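Local structure of uncharacterized protein (Burkholderia cenocepacia, 6ANS) at residues D105-L110 with L316-F321; V131-F136 with D273-Y278; R194-D199 with C301-V306; W365-V368 with Q372-H375. The protein is of unknown function, but this DUF1214 family member binds a phosphate ion, probably from the crystallisation liquor, at a site that may accept an anion. All blocks are in the same frame, centred on the assembly; numbering follows the deposited sequence.

Contact 1. Residues D105-L110 with L316-F321; sequences DNPDNL and LDYRHF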
loop_
_atom_site.group_PDB
_atom_site.type_symbol
_atom_site.label_atom_id
_atom_site.label_comp_id
_atom_site.label_asym_id
_atom_site.label_seq_id
_atom_site.Cartn_x
_atom_site.Cartn_y
_atom_site.Cartn_z
ATOM N N ASP A 105 16.759 2.309 -2.101
ATOM C CA ASP A 105 16.088 1.517 -1.076
ATOM C C ASP A 105 16.887 0.256 -0.794
ATOM O O ASP A 105 17.322 -0.426 -1.720
ATOM C CB ASP A 105 14.676 1.141 -1.529
ATOM C CG ASP A 105 14.670 0.394 -2.869
ATOM O OD1 ASP A 105 15.104 0.996 -3.874
ATOM O OD2 ASP A 105 14.264 -0.797 -2.915
ATOM N N ASN A 106 17.121 -0.020 0.489
ATOM C CA ASN A 106 17.871 -1.203 0.886
ATOM C C ASN A 106 16.978 -2.435 0.797
ATOM O O ASN A 106 16.052 -2.576 1.604
ATOM C CB ASN A 106 18.410 -1.048 2.306
ATOM C CG ASN A 106 19.397 -2.149 2.675
ATOM O OD1 ASN A 106 19.444 -3.198 2.028
ATOM N ND2 ASN A 106 20.219 -1.892 3.699
ATOM N N PRO A 107 17.239 -3.360 -0.129
ATOM C CA PRO A 107 16.361 -4.540 -0.239
ATOM C C PRO A 107 16.374 -5.399 1.018
ATOM O O PRO A 107 15.389 -6.087 1.289
ATOM C CB PRO A 107 16.930 -5.300 -1.448
ATOM C CG PRO A 107 17.749 -4.289 -2.204
ATOM C CD PRO A 107 18.323 -3.385 -1.128
ATOM N N ASP A 108 17.427 -5.328 1.830
ATOM C CA ASP A 108 17.513 -6.107 3.062
ATOM C C ASP A 108 16.835 -5.439 4.241
ATOM O O ASP A 108 16.946 -5.944 5.364
ATOM C CB ASP A 108 18.975 -6.376 3.409
ATOM C CG ASP A 108 19.647 -7.220 2.370
ATOM O OD1 ASP A 108 18.990 -8.179 1.894
ATOM O OD2 ASP A 108 20.785 -6.898 1.989
ATOM N N ASN A 109 16.133 -4.338 4.011
ATOM C CA ASN A 109 15.483 -3.589 5.071
ATOM C C ASN A 109 13.978 -3.813 5.053
ATOM O O ASN A 109 13.355 -3.873 3.990
ATOM C CB ASN A 109 15.741 -2.084 4.923
ATOM C CG ASN A 109 17.074 -1.643 5.486
ATOM O OD1 ASN A 109 17.915 -2.468 5.846
ATOM N ND2 ASN A 109 17.292 -0.310 5.535
ATOM N N LEU A 110 13.407 -3.878 6.248
ATOM C CA LEU A 110 12.027 -3.490 6.501
ATOM C C LEU A 110 12.061 -2.035 6.962
ATOM O O LEU A 110 12.637 -1.724 8.012
ATOM C CB LEU A 110 11.385 -4.370 7.569
ATOM C CG LEU A 110 9.947 -4.018 7.980
ATOM C CD1 LEU A 110 9.035 -3.971 6.792
ATOM C CD2 LEU A 110 9.404 -4.975 9.055
ATOM N N LEU A 316 16.585 -2.787 -8.308
ATOM C CA LEU A 316 15.955 -3.682 -9.271
ATOM C C LEU A 316 15.044 -4.664 -8.533
ATOM O O LEU A 316 14.977 -4.639 -7.300
ATOM C CB LEU A 316 17.015 -4.387 -10.116
ATOM C CG LEU A 316 17.880 -3.433 -10.967
ATOM C CD1 LEU A 316 18.849 -4.222 -11.849
ATOM C CD2 LEU A 316 17.022 -2.492 -11.808
ATOM N N ASP A 317 14.306 -5.510 -9.253
ATOM C CA ASP A 317 13.210 -6.225 -8.598
ATOM C C ASP A 317 13.747 -7.476 -7.912
ATOM O O ASP A 317 13.774 -8.569 -8.487
ATOM C CB ASP A 317 12.104 -6.556 -9.590
ATOM C CG ASP A 317 10.887 -7.207 -8.909
ATOM O OD1 ASP A 317 10.917 -7.393 -7.670
ATOM O OD2 ASP A 317 9.903 -7.519 -9.609
ATOM N N TYR A 318 14.112 -7.330 -6.634
ATOM C CA TYR A 318 14.717 -8.445 -5.915
ATOM C C TYR A 318 13.744 -9.582 -5.604
ATOM O O TYR A 318 14.185 -10.608 -5.064
ATOM C CB TYR A 318 15.362 -7.954 -4.626
ATOM C CG TYR A 318 14.472 -7.074 -3.770
ATOM C CD1 TYR A 318 13.606 -7.627 -2.830
ATOM C CD2 TYR A 318 14.491 -5.684 -3.921
ATOM C CE1 TYR A 318 12.786 -6.819 -2.045
ATOM C CE2 TYR A 318 13.673 -4.868 -3.156
ATOM C CZ TYR A 318 12.828 -5.430 -2.217
ATOM O OH TYR A 318 12.027 -4.614 -1.444
ATOM N N ARG A 319 12.444 -9.429 -5.891
ATOM C CA ARG A 319 11.550 -10.584 -5.825
ATOM C C ARG A 319 11.902 -11.602 -6.896
ATOM O O ARG A 319 11.664 -12.799 -6.718
ATOM C CB ARG A 319 10.086 -10.167 -5.996
ATOM C CG ARG A 319 9.523 -9.289 -4.892
ATOM C CD ARG A 319 8.169 -8.683 -5.308
ATOM N NE ARG A 319 8.218 -7.986 -6.598
ATOM C CZ ARG A 319 7.154 -7.456 -7.214
ATOM N NH1 ARG A 319 5.946 -7.531 -6.661
ATOM N NH2 ARG A 319 7.286 -6.866 -8.401
ATOM N N HIS A 320 12.474 -11.154 -8.011
ATOM C CA HIS A 320 12.692 -12.045 -9.141
ATOM C C HIS A 320 14.100 -12.060 -9.696
ATOM O O HIS A 320 14.382 -12.897 -10.559
ATOM C CB HIS A 320 11.739 -11.693 -10.288
ATOM C CG HIS A 320 10.300 -11.802 -9.916
ATOM N ND1 HIS A 320 9.517 -10.706 -9.619
ATOM C CD2 HIS A 320 9.508 -12.888 -9.770
ATOM C CE1 HIS A 320 8.296 -11.115 -9.322
ATOM N NE2 HIS A 320 8.267 -12.435 -9.405
ATOM N N PHE A 321 14.970 -11.152 -9.278
ATOM C CA PHE A 321 16.329 -11.096 -9.784
ATOM C C PHE A 321 17.272 -10.987 -8.597
ATOM O O PHE A 321 16.917 -10.409 -7.564
ATOM C CB PHE A 321 16.540 -9.902 -10.747
ATOM C CG PHE A 321 15.609 -9.891 -11.931
ATOM C CD1 PHE A 321 15.853 -10.695 -13.032
ATOM C CD2 PHE A 321 14.509 -9.044 -11.953
ATOM C CE1 PHE A 321 14.992 -10.676 -14.134
ATOM C CE2 PHE A 321 13.648 -9.013 -13.046
ATOM C CZ PHE A 321 13.888 -9.830 -14.139
HETATM O O HOH W 1 12.350 -1.980 -1.318
HETATM O O HOH W 2 12.123 -5.360 1.354
#
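Pro107 packs its ring against one face of the Tyr318 ring. This is the tight part of the contact. Pro107 CB lies 3.8 Å from the centroid of the Tyr318 ring in a CH-pi contact, 22° off the normal. It is displaced toward the rim on the CD2 side, and its closest approach is 3.5 Å to Tyr318 CD2. CG of Tyr318 sits between its own backbone N and carbonyl carbon (chi1 50°), which turns the ring toward 105-110, where Pro107 covers one face.

The hydroxyl end is looser and bridged by water. Water 1 lies 2.7 Å from Tyr318 OH, at the ring edge, and donates to Asp105 OD2 at 2.8 Å. Asp105 OD2 is also bonded to Ser315. Water 2 lies 2.9 Å from Tyr318 OH and links it to the main-chain oxygen of Asn109. Beyond the tyrosine, Arg319 grips the Asp317 carboxylate side-on with NE and NH2. His320 ND1 donates to Asp317 OD2 from the face opposite to Arg319 NH2. His320 also stacks edge-to-face on Trp89 of the second subunit.

Pro107 lies in a type I beta turn from Asn106 to Asn109. Asn106 OD1 accepts from Asp108 N, an Asx turn at the entry to strand 109-115.

Contact 2. Residues V131-F136 with D273-Y278; sequences VAYLSF and DPNIYY. With PO4 (phosphate ion), chain E.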
loop_
_atom_site.group_PDB
_atom_site.type_symbol
_atom_site.label_atom_id
_atom_site.label_comp_id
_atom_site.label_asym_id
_atom_site.label_seq_id
_atom_site.Cartn_x
_atom_site.Cartn_y
_atom_site.Cartn_z
ATOM N N VAL A 131 15.544 -9.863 14.410
ATOM C CA VAL A 131 16.336 -9.128 13.434
ATOM C C VAL A 131 17.491 -8.468 14.179
ATOM O O VAL A 131 17.297 -7.855 15.237
ATOM C CB VAL A 131 15.450 -8.133 12.660
ATOM C CG1 VAL A 131 14.825 -7.096 13.590
ATOM C CG2 VAL A 131 16.221 -7.485 11.502
ATOM N N ALA A 132 18.720 -8.681 13.695
ATOM C CA ALA A 132 19.867 -8.257 14.500
ATOM C C ALA A 132 20.081 -6.747 14.456
ATOM O O ALA A 132 20.430 -6.145 15.479
ATOM C CB ALA A 132 21.138 -8.996 14.079
ATOM N N TYR A 133 19.902 -6.114 13.298
ATOM C CA TYR A 133 20.074 -4.671 13.182
ATOM C C TYR A 133 18.724 -3.957 13.181
ATOM O O TYR A 133 17.851 -4.255 12.358
ATOM C CB TYR A 133 20.885 -4.283 11.947
ATOM C CG TYR A 133 21.216 -2.796 11.931
ATOM C CD1 TYR A 133 20.322 -1.867 11.381
ATOM C CD2 TYR A 133 22.399 -2.317 12.486
ATOM C CE1 TYR A 133 20.603 -0.502 11.376
ATOM C CE2 TYR A 133 22.695 -0.950 12.488
ATOM C CZ TYR A 133 21.790 -0.049 11.934
ATOM O OH TYR A 133 22.070 1.295 11.942
ATOM N N LEU A 134 18.580 -2.990 14.088
ATOM C CA LEU A 134 17.350 -2.233 14.295
ATOM C C LEU A 134 17.729 -0.810 14.681
ATOM O O LEU A 134 18.436 -0.621 15.676
ATOM C CB LEU A 134 16.518 -2.888 15.400
ATOM C CG LEU A 134 15.289 -2.119 15.861
ATOM C CD1 LEU A 134 14.290 -2.084 14.720
ATOM C CD2 LEU A 134 14.697 -2.799 17.093
ATOM N N SER A 135 17.306 0.192 13.896
ATOM C CA SER A 135 17.635 1.568 14.238
ATOM C C SER A 135 16.395 2.445 14.139
ATOM O O SER A 135 15.457 2.144 13.393
ATOM C CB SER A 135 18.786 2.121 13.373
ATOM O OG SER A 135 18.376 2.406 12.050
ATOM N N PHE A 136 16.393 3.515 14.938
ATOM C CA PHE A 136 15.289 4.464 15.024
ATOM C C PHE A 136 15.844 5.861 14.808
ATOM O O PHE A 136 16.654 6.325 15.607
ATOM C CB PHE A 136 14.585 4.405 16.385
ATOM C CG PHE A 136 14.035 3.044 16.751
ATOM C CD1 PHE A 136 12.730 2.706 16.444
ATOM C CD2 PHE A 136 14.824 2.114 17.426
ATOM C CE1 PHE A 136 12.220 1.451 16.786
ATOM C CE2 PHE A 136 14.319 0.872 17.774
ATOM C CZ PHE A 136 13.013 0.544 17.454
ATOM N N ASP A 273 21.172 6.659 7.591
ATOM C CA ASP A 273 21.373 6.125 8.928
ATOM C C ASP A 273 22.802 6.438 9.334
ATOM O O ASP A 273 23.728 6.053 8.602
ATOM C CB ASP A 273 21.108 4.613 8.937
ATOM C CG ASP A 273 21.368 3.944 10.308
ATOM O OD1 ASP A 273 22.328 4.322 11.006
ATOM O OD2 ASP A 273 20.620 2.998 10.669
ATOM N N PRO A 274 23.035 7.106 10.467
ATOM C CA PRO A 274 24.405 7.541 10.810
ATOM C C PRO A 274 25.380 6.417 11.115
ATOM O O PRO A 274 26.573 6.717 11.271
ATOM C CB PRO A 274 24.196 8.423 12.049
ATOM C CG PRO A 274 22.922 7.936 12.645
ATOM C CD PRO A 274 22.051 7.583 11.451
ATOM N N ASN A 275 24.930 5.154 11.224
ATOM C CA ASN A 275 25.849 4.021 11.306
ATOM C C ASN A 275 26.395 3.597 9.960
ATOM O O ASN A 275 27.301 2.762 9.916
ATOM C CB ASN A 275 25.183 2.785 11.927
ATOM C CG ASN A 275 24.989 2.920 13.409
ATOM O OD1 ASN A 275 25.815 3.519 14.104
ATOM N ND2 ASN A 275 23.899 2.362 13.910
ATOM N N ILE A 276 25.885 4.151 8.870
ATOM C CA ILE A 276 26.132 3.613 7.542
ATOM C C ILE A 276 27.079 4.532 6.790
ATOM O O ILE A 276 26.905 5.756 6.780
ATOM C CB ILE A 276 24.821 3.429 6.765
ATOM C CG1 ILE A 276 23.854 2.571 7.586
ATOM C CG2 ILE A 276 25.111 2.812 5.414
ATOM C CD1 ILE A 276 22.603 2.184 6.817
ATOM N N TYR A 277 28.074 3.930 6.158
ATOM C CA TYR A 277 28.963 4.601 5.226
ATOM C C TYR A 277 28.554 4.178 3.818
ATOM O O TYR A 277 28.516 2.978 3.514
ATOM C CB TYR A 277 30.417 4.227 5.537
ATOM C CG TYR A 277 31.456 5.070 4.848
ATOM C CD1 TYR A 277 31.925 4.728 3.589
ATOM C CD2 TYR A 277 32.002 6.188 5.475
ATOM C CE1 TYR A 277 32.903 5.477 2.959
ATOM C CE2 TYR A 277 32.985 6.959 4.847
ATOM C CZ TYR A 277 33.426 6.592 3.590
ATOM O OH TYR A 277 34.386 7.331 2.944
ATOM N N TYR A 278 28.205 5.155 2.985
ATOM C CA TYR A 278 27.598 4.917 1.681
ATOM C C TYR A 278 28.588 5.128 0.539
ATOM O O TYR A 278 29.460 6.006 0.594
ATOM C CB TYR A 278 26.408 5.848 1.458
ATOM C CG TYR A 278 25.257 5.714 2.439
ATOM C CD1 TYR A 278 24.148 4.915 2.132
ATOM C CD2 TYR A 278 25.248 6.418 3.641
ATOM C CE1 TYR A 278 23.079 4.798 3.016
ATOM C CE2 TYR A 278 24.180 6.307 4.535
ATOM C CZ TYR A 278 23.094 5.490 4.211
ATOM O OH TYR A 278 22.017 5.380 5.065
HETATM P P PO4 E . 19.516 3.274 3.707
HETATM O O1 PO4 E . 20.705 2.439 4.114
HETATM O O2 PO4 E . 19.373 3.144 2.224
HETATM O O3 PO4 E . 18.258 2.825 4.407
HETATM O O4 PO4 E . 19.821 4.696 4.109
#
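Asp273 OD2 takes two hydroxyl bonds from strand 133-140. Tyr133 OH donates to it at 2.6 Å and Ser135 OG at 2.7 Å. The two donors reach the oxygen from opposite faces of the carboxylate plane. The tyrosine comes on the syn side, 32° out of that plane, with the carboxylate oxygen at the edge of its ring. Tyr133 OH is also an acceptor. Asn275 ND2 donates to it at 2.9 Å in a nearly straight bond (168°), with the ring and amide planes almost perpendicular.

The second shell fixes these groups. Asp273 OD1 accepts from Asn275 N at 2.7 Å, an Asx turn within the type I turn from Asp273 to Ile276. With CG anti to the backbone N (chi1 177°), the Asp273 carboxylate serves both its own turn and strand 133-140 of the other sheet. Asn275 ND2 has a second partner in Asp156, and Asn275 OD1 meets Lys158.

Farther out, Tyr278 OH accepts from Asp273 N at 3.0 Å. It also approaches PO4 O4 at 2.5 Å, a distance short enough to be doubtful in detail. Ile276 CG2 lies over the centre of the Tyr278 ring, and the phosphate sits at the ring edge.

Two donors grip OD2 and so hold the rotation of the carboxylate. Asp273 links two sites: its carboxylate holds the strand hydroxyls, and its backbone N bonds Tyr278 OH beside the anion.

Contact 3. Residues R194-D199 with C301-V306; sequences RQTFLD and CDFWNV. With PO4 (phosphate ion), chain E.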
loop_
_atom_site.group_PDB
_atom_site.type_symbol
_atom_site.label_atom_id
_atom_site.label_comp_id
_atom_site.label_asym_id
_atom_site.label_seq_id
_atom_site.Cartn_x
_atom_site.Cartn_y
_atom_site.Cartn_z
ATOM N N ARG A 194 14.580 1.375 10.695
ATOM C CA ARG A 194 15.220 0.402 9.815
ATOM C C ARG A 194 15.349 -0.932 10.537
ATOM O O ARG A 194 15.938 -1.009 11.622
ATOM C CB ARG A 194 16.593 0.874 9.350
ATOM C CG ARG A 194 16.534 2.029 8.365
ATOM C CD ARG A 194 17.919 2.530 8.087
ATOM N NE ARG A 194 17.978 3.499 7.005
ATOM C CZ ARG A 194 17.708 4.797 7.151
ATOM N NH1 ARG A 194 17.318 5.280 8.334
ATOM N NH2 ARG A 194 17.829 5.612 6.107
ATOM N N GLN A 195 14.799 -1.977 9.938
ATOM C CA GLN A 195 15.109 -3.345 10.330
ATOM C C GLN A 195 15.913 -3.968 9.197
ATOM O O GLN A 195 15.396 -4.145 8.087
ATOM C CB GLN A 195 13.842 -4.143 10.625
ATOM C CG GLN A 195 12.812 -3.388 11.473
ATOM C CD GLN A 195 11.843 -4.356 12.138
ATOM O OE1 GLN A 195 12.190 -5.517 12.347
ATOM N NE2 GLN A 195 10.645 -3.882 12.501
ATOM N N THR A 196 17.167 -4.308 9.469
ATOM C CA THR A 196 18.071 -4.785 8.433
ATOM C C THR A 196 18.305 -6.275 8.630
ATOM O O THR A 196 18.832 -6.696 9.667
ATOM C CB THR A 196 19.396 -4.025 8.467
ATOM O OG1 THR A 196 19.141 -2.627 8.326
ATOM C CG2 THR A 196 20.296 -4.492 7.322
ATOM N N PHE A 197 17.942 -7.066 7.628
ATOM C CA PHE A 197 17.969 -8.519 7.741
ATOM C C PHE A 197 19.248 -9.080 7.134
ATOM O O PHE A 197 19.587 -8.766 5.984
ATOM C CB PHE A 197 16.751 -9.143 7.055
ATOM C CG PHE A 197 15.467 -8.808 7.735
ATOM C CD1 PHE A 197 15.020 -9.567 8.801
ATOM C CD2 PHE A 197 14.733 -7.692 7.341
ATOM C CE1 PHE A 197 13.850 -9.241 9.453
ATOM C CE2 PHE A 197 13.559 -7.353 7.985
ATOM C CZ PHE A 197 13.116 -8.133 9.050
ATOM N N LEU A 198 19.960 -9.900 7.905
ATOM C CA LEU A 198 20.950 -10.749 7.264
ATOM C C LEU A 198 20.250 -11.740 6.337
ATOM O O LEU A 198 20.716 -11.991 5.221
ATOM C CB LEU A 198 21.789 -11.500 8.313
ATOM C CG LEU A 198 22.807 -10.746 9.172
ATOM C CD1 LEU A 198 23.388 -11.670 10.242
ATOM C CD2 LEU A 198 23.908 -10.121 8.327
ATOM N N ASP A 199 19.110 -12.277 6.778
ATOM C CA ASP A 199 18.393 -13.345 6.072
ATOM C C ASP A 199 16.956 -13.314 6.573
ATOM O O ASP A 199 16.692 -13.702 7.717
ATOM C CB ASP A 199 19.046 -14.713 6.310
ATOM C CG ASP A 199 18.331 -15.853 5.576
ATOM O OD1 ASP A 199 17.437 -15.588 4.748
ATOM O OD2 ASP A 199 18.674 -17.027 5.820
ATOM N N CYS A 301 32.411 -5.222 10.829
ATOM C CA CYS A 301 31.197 -4.428 10.730
ATOM C C CYS A 301 30.013 -5.287 11.133
ATOM O O CYS A 301 30.101 -6.516 11.204
ATOM C CB CYS A 301 31.011 -3.877 9.312
ATOM S SG CYS A 301 30.855 -5.171 8.055
ATOM N N ASP A 302 28.891 -4.610 11.375
ATOM C CA ASP A 302 27.657 -5.292 11.739
ATOM C C ASP A 302 26.900 -5.774 10.510
ATOM O O ASP A 302 26.176 -6.771 10.586
ATOM C CB ASP A 302 26.788 -4.366 12.597
ATOM C CG ASP A 302 27.516 -3.898 13.858
ATOM O OD1 ASP A 302 28.155 -4.744 14.514
ATOM O OD2 ASP A 302 27.453 -2.703 14.199
ATOM N N PHE A 303 27.076 -5.104 9.375
ATOM C CA PHE A 303 26.364 -5.462 8.158
ATOM C C PHE A 303 27.021 -4.724 7.005
ATOM O O PHE A 303 27.623 -3.664 7.195
ATOM C CB PHE A 303 24.873 -5.110 8.261
ATOM C CG PHE A 303 24.070 -5.467 7.046
ATOM C CD1 PHE A 303 23.523 -6.730 6.912
ATOM C CD2 PHE A 303 23.830 -4.529 6.049
ATOM C CE1 PHE A 303 22.764 -7.065 5.792
ATOM C CE2 PHE A 303 23.079 -4.857 4.925
ATOM C CZ PHE A 303 22.541 -6.125 4.799
ATOM N N TRP A 304 26.947 -5.323 5.822
ATOM C CA TRP A 304 27.325 -4.636 4.600
ATOM C C TRP A 304 26.523 -5.242 3.463
ATOM O O TRP A 304 26.103 -6.398 3.540
ATOM C CB TRP A 304 28.838 -4.729 4.339
ATOM C CG TRP A 304 29.355 -6.067 3.843
ATOM C CD1 TRP A 304 29.926 -7.056 4.597
ATOM C CD2 TRP A 304 29.416 -6.521 2.484
ATOM N NE1 TRP A 304 30.303 -8.108 3.797
ATOM C CE2 TRP A 304 30.005 -7.802 2.495
ATOM C CE3 TRP A 304 29.020 -5.973 1.259
ATOM C CZ2 TRP A 304 30.200 -8.545 1.333
ATOM C CZ3 TRP A 304 29.210 -6.718 0.104
ATOM C CH2 TRP A 304 29.802 -7.983 0.150
ATOM N N ASN A 305 26.292 -4.456 2.418
ATOM C CA ASN A 305 25.687 -5.018 1.223
ATOM C C ASN A 305 26.025 -4.125 0.043
ATOM O O ASN A 305 26.633 -3.061 0.189
ATOM C CB ASN A 305 24.168 -5.229 1.385
ATOM C CG ASN A 305 23.345 -3.919 1.412
ATOM O OD1 ASN A 305 23.871 -2.794 1.453
ATOM N ND2 ASN A 305 22.028 -4.086 1.452
ATOM N N VAL A 306 25.637 -4.594 -1.138
ATOM C CA VAL A 306 25.725 -3.821 -2.366
ATOM C C VAL A 306 24.507 -4.182 -3.211
ATOM O O VAL A 306 24.106 -5.349 -3.274
ATOM C CB VAL A 306 27.048 -4.084 -3.113
ATOM C CG1 VAL A 306 27.210 -5.574 -3.425
ATOM C CG2 VAL A 306 27.125 -3.227 -4.379
HETATM P P PO4 E . 19.516 3.274 3.707
HETATM O O1 PO4 E . 20.705 2.439 4.114
HETATM O O2 PO4 E . 19.373 3.144 2.224
HETATM O O3 PO4 E . 18.258 2.825 4.407
HETATM O O4 PO4 E . 19.821 4.696 4.109
#
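The apolar contact centres on Phe303, which receives Thr196 and Leu198. Thr196 CG2 stands over the middle of the Phe303 ring, 3.6 Å from the centroid and only 6° off the normal. This is a CH-pi contact. The methyl lies anti to the threonine backbone N, while OG1 lies anti to the carbonyl carbon (chi1 -57°). One branch therefore meets the ring as the other bonds to Asn109. Leu198 CD2 comes to the ring edge near its plane, 3.7 Å from Phe303 CD1. The leucine and phenylalanine side chains lie alongside one another and point opposite ways.

Polar atoms also approach the ring. Phe197 O lies 3.6 Å from Phe303 CE1, and Asn305 ND2 sits at the ring edge. The main-chain interactions at this end include a classic beta bulge, where Asp302 and Phe303 both face Val368.

Arg194 does not touch 301-306; it hydrogen-bonds the phosphate. Its side chain is stretched out as far as NE, and the phosphate lies at the edge of the guanidinium. NE donates to PO4 O3 at 2.7 Å with a fairly straight bond (163°). NH2 donates to PO4 O4 at 3.0 Å. Tyr111, Tyr278 and Arg366 also hold the ion.

Two residues apart on strand 188-196, Arg194 and Thr196 do different work. Thr196 joins the apolar packing between two sheets, while Arg194 supplies charge that probably helps the pocket hold an anion.

Contact 4. Residues W365-V368 with Q372-H375; sequences WRWV and QPVH. With PO4 (phosphate ion), chain E.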
loop_
_atom_site.group_PDB
_atom_site.type_symbol
_atom_site.label_atom_id
_atom_site.label_comp_id
_atom_site.label_asym_id
_atom_site.label_seq_id
_atom_site.Cartn_x
_atom_site.Cartn_y
_atom_site.Cartn_z
ATOM N N TRP A 365 26.741 0.749 -2.317
ATOM C CA TRP A 365 27.441 -0.118 -1.390
ATOM C C TRP A 365 27.344 0.488 0.006
ATOM O O TRP A 365 27.433 1.711 0.164
ATOM C CB TRP A 365 28.908 -0.280 -1.815
ATOM C CG TRP A 365 29.692 -1.327 -1.046
ATOM C CD1 TRP A 365 30.007 -1.312 0.289
ATOM C CD2 TRP A 365 30.289 -2.517 -1.582
ATOM N NE1 TRP A 365 30.752 -2.423 0.613
ATOM C CE2 TRP A 365 30.936 -3.180 -0.515
ATOM C CE3 TRP A 365 30.341 -3.084 -2.860
ATOM C CZ2 TRP A 365 31.610 -4.390 -0.685
ATOM C CZ3 TRP A 365 31.017 -4.287 -3.027
ATOM C CH2 TRP A 365 31.648 -4.923 -1.943
ATOM N N ARG A 366 27.134 -0.362 1.014
ATOM C CA ARG A 366 27.028 0.076 2.403
ATOM C C ARG A 366 27.993 -0.696 3.282
ATOM O O ARG A 366 28.010 -1.927 3.243
ATOM C CB ARG A 366 25.625 -0.133 2.963
ATOM C CG ARG A 366 24.538 0.742 2.362
ATOM C CD ARG A 366 23.211 0.354 3.010
ATOM N NE ARG A 366 22.076 0.934 2.310
ATOM C CZ ARG A 366 21.571 0.454 1.176
ATOM N NH1 ARG A 366 22.120 -0.613 0.602
ATOM N NH2 ARG A 366 20.528 1.055 0.604
ATOM N N TRP A 367 28.769 0.025 4.092
ATOM C CA TRP A 367 29.321 -0.512 5.333
ATOM C C TRP A 367 28.464 -0.011 6.489
ATOM O O TRP A 367 28.183 1.188 6.578
ATOM C CB TRP A 367 30.774 -0.088 5.577
ATOM C CG TRP A 367 31.771 -0.398 4.498
ATOM C CD1 TRP A 367 32.531 0.501 3.810
ATOM C CD2 TRP A 367 32.147 -1.694 4.011
ATOM N NE1 TRP A 367 33.351 -0.150 2.921
ATOM C CE2 TRP A 367 33.133 -1.499 3.022
ATOM C CE3 TRP A 367 31.743 -2.995 4.310
ATOM C CZ2 TRP A 367 33.716 -2.561 2.324
ATOM C CZ3 TRP A 367 32.324 -4.052 3.615
ATOM C CH2 TRP A 367 33.297 -3.824 2.632
ATOM N N VAL A 368 28.031 -0.922 7.355
ATOM C CA VAL A 368 27.249 -0.579 8.542
ATOM C C VAL A 368 28.086 -0.894 9.780
ATOM O O VAL A 368 28.434 -2.058 10.035
ATOM C CB VAL A 368 25.906 -1.323 8.570
ATOM C CG1 VAL A 368 25.089 -0.905 9.784
ATOM C CG2 VAL A 368 25.119 -1.047 7.284
ATOM N N GLN A 372 36.708 1.453 10.037
ATOM C CA GLN A 372 37.514 1.876 8.893
ATOM C C GLN A 372 36.905 1.292 7.627
ATOM O O GLN A 372 37.089 0.096 7.342
ATOM C CB GLN A 372 38.967 1.441 9.044
ATOM N N PRO A 373 36.216 2.100 6.829
ATOM C CA PRO A 373 35.684 1.593 5.561
ATOM C C PRO A 373 36.798 1.178 4.614
ATOM O O PRO A 373 37.912 1.704 4.650
ATOM C CB PRO A 373 34.899 2.786 5.003
ATOM C CG PRO A 373 34.608 3.644 6.179
ATOM C CD PRO A 373 35.779 3.479 7.104
ATOM N N VAL A 374 36.476 0.214 3.760
ATOM C CA VAL A 374 37.361 -0.265 2.707
ATOM C C VAL A 374 36.700 0.083 1.378
ATOM O O VAL A 374 35.535 -0.263 1.150
ATOM C CB VAL A 374 37.619 -1.781 2.830
ATOM C CG1 VAL A 374 38.426 -2.299 1.640
ATOM C CG2 VAL A 374 38.340 -2.104 4.168
ATOM N N HIS A 375 37.432 0.782 0.519
ATOM C CA HIS A 375 36.841 1.392 -0.669
ATOM C C HIS A 375 36.915 0.438 -1.854
ATOM O O HIS A 375 38.021 0.076 -2.269
ATOM C CB HIS A 375 37.554 2.692 -0.984
ATOM C CG HIS A 375 37.382 3.731 0.078
ATOM N ND1 HIS A 375 36.296 3.749 0.927
ATOM C CD2 HIS A 375 38.161 4.779 0.442
ATOM C CE1 HIS A 375 36.401 4.773 1.754
ATOM N NE2 HIS A 375 37.522 5.417 1.479
HETATM P P PO4 E . 19.516 3.274 3.707
HETATM O O1 PO4 E . 20.705 2.439 4.114
HETATM O O2 PO4 E . 19.373 3.144 2.224
HETATM O O3 PO4 E . 18.258 2.825 4.407
HETATM O O4 PO4 E . 19.821 4.696 4.109
#
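The Trp367 indole donates to a main-chain oxygen only seven residues later in sequence. NE1 lies 2.8 Å from Val374 O, and that oxygen is in the plane of the indole. The bond is bent at the hydrogen (137°), and the donor is tilted 32° from the carbonyl plane. Beside it, Pro373 CB touches Trp367 CD1 at 3.5 Å, approaching obliquely. Val374 CB lies 4.0 Å from Trp367 CZ2. With CG anti to the carbonyl carbon (chi1 -56°), the indole reaches over to the 372-375 loop. Trp365 NE1 stands 3.3 Å above one face of the Trp367 ring, toward its rim.

The adjacent Arg366 serves the phosphate. Its NE donates to PO4 O1 at 2.7 Å and its NH2 to PO4 O2 at 2.9 Å, while NH1 bonds to Asn305 and Gln307.

Strand 360-368 runs between strands 276-284 and 303-309 in an antiparallel sheet. Trp367 meets Tyr279 and Trp304 from those neighbours and Val295 of strand 289-295 in another sheet. The loop leads on to strand 377-382.

In the fold
Contacts 1 and 3 are buried, while contacts 2 and 4 are partly buried. Contacts 1, 2 and 3 share the sheet of strands 109-115, 188-196 and 133-140. Contacts 2, 3 and 4 share the second sheet through strands 276-284, 303-309 and 360-368. Contacts 2 and 3 therefore tie the two sheets together, with centres about 8 Å apart. Contact 2 does so with hydrogen bonds and contact 3 with apolar packing. Contact 1 combines a proline on a tyrosine with water bridges, and contact 4 anchors an indole on a nearby loop. Contacts 2, 3 and 4 each send one side chain to the same phosphate.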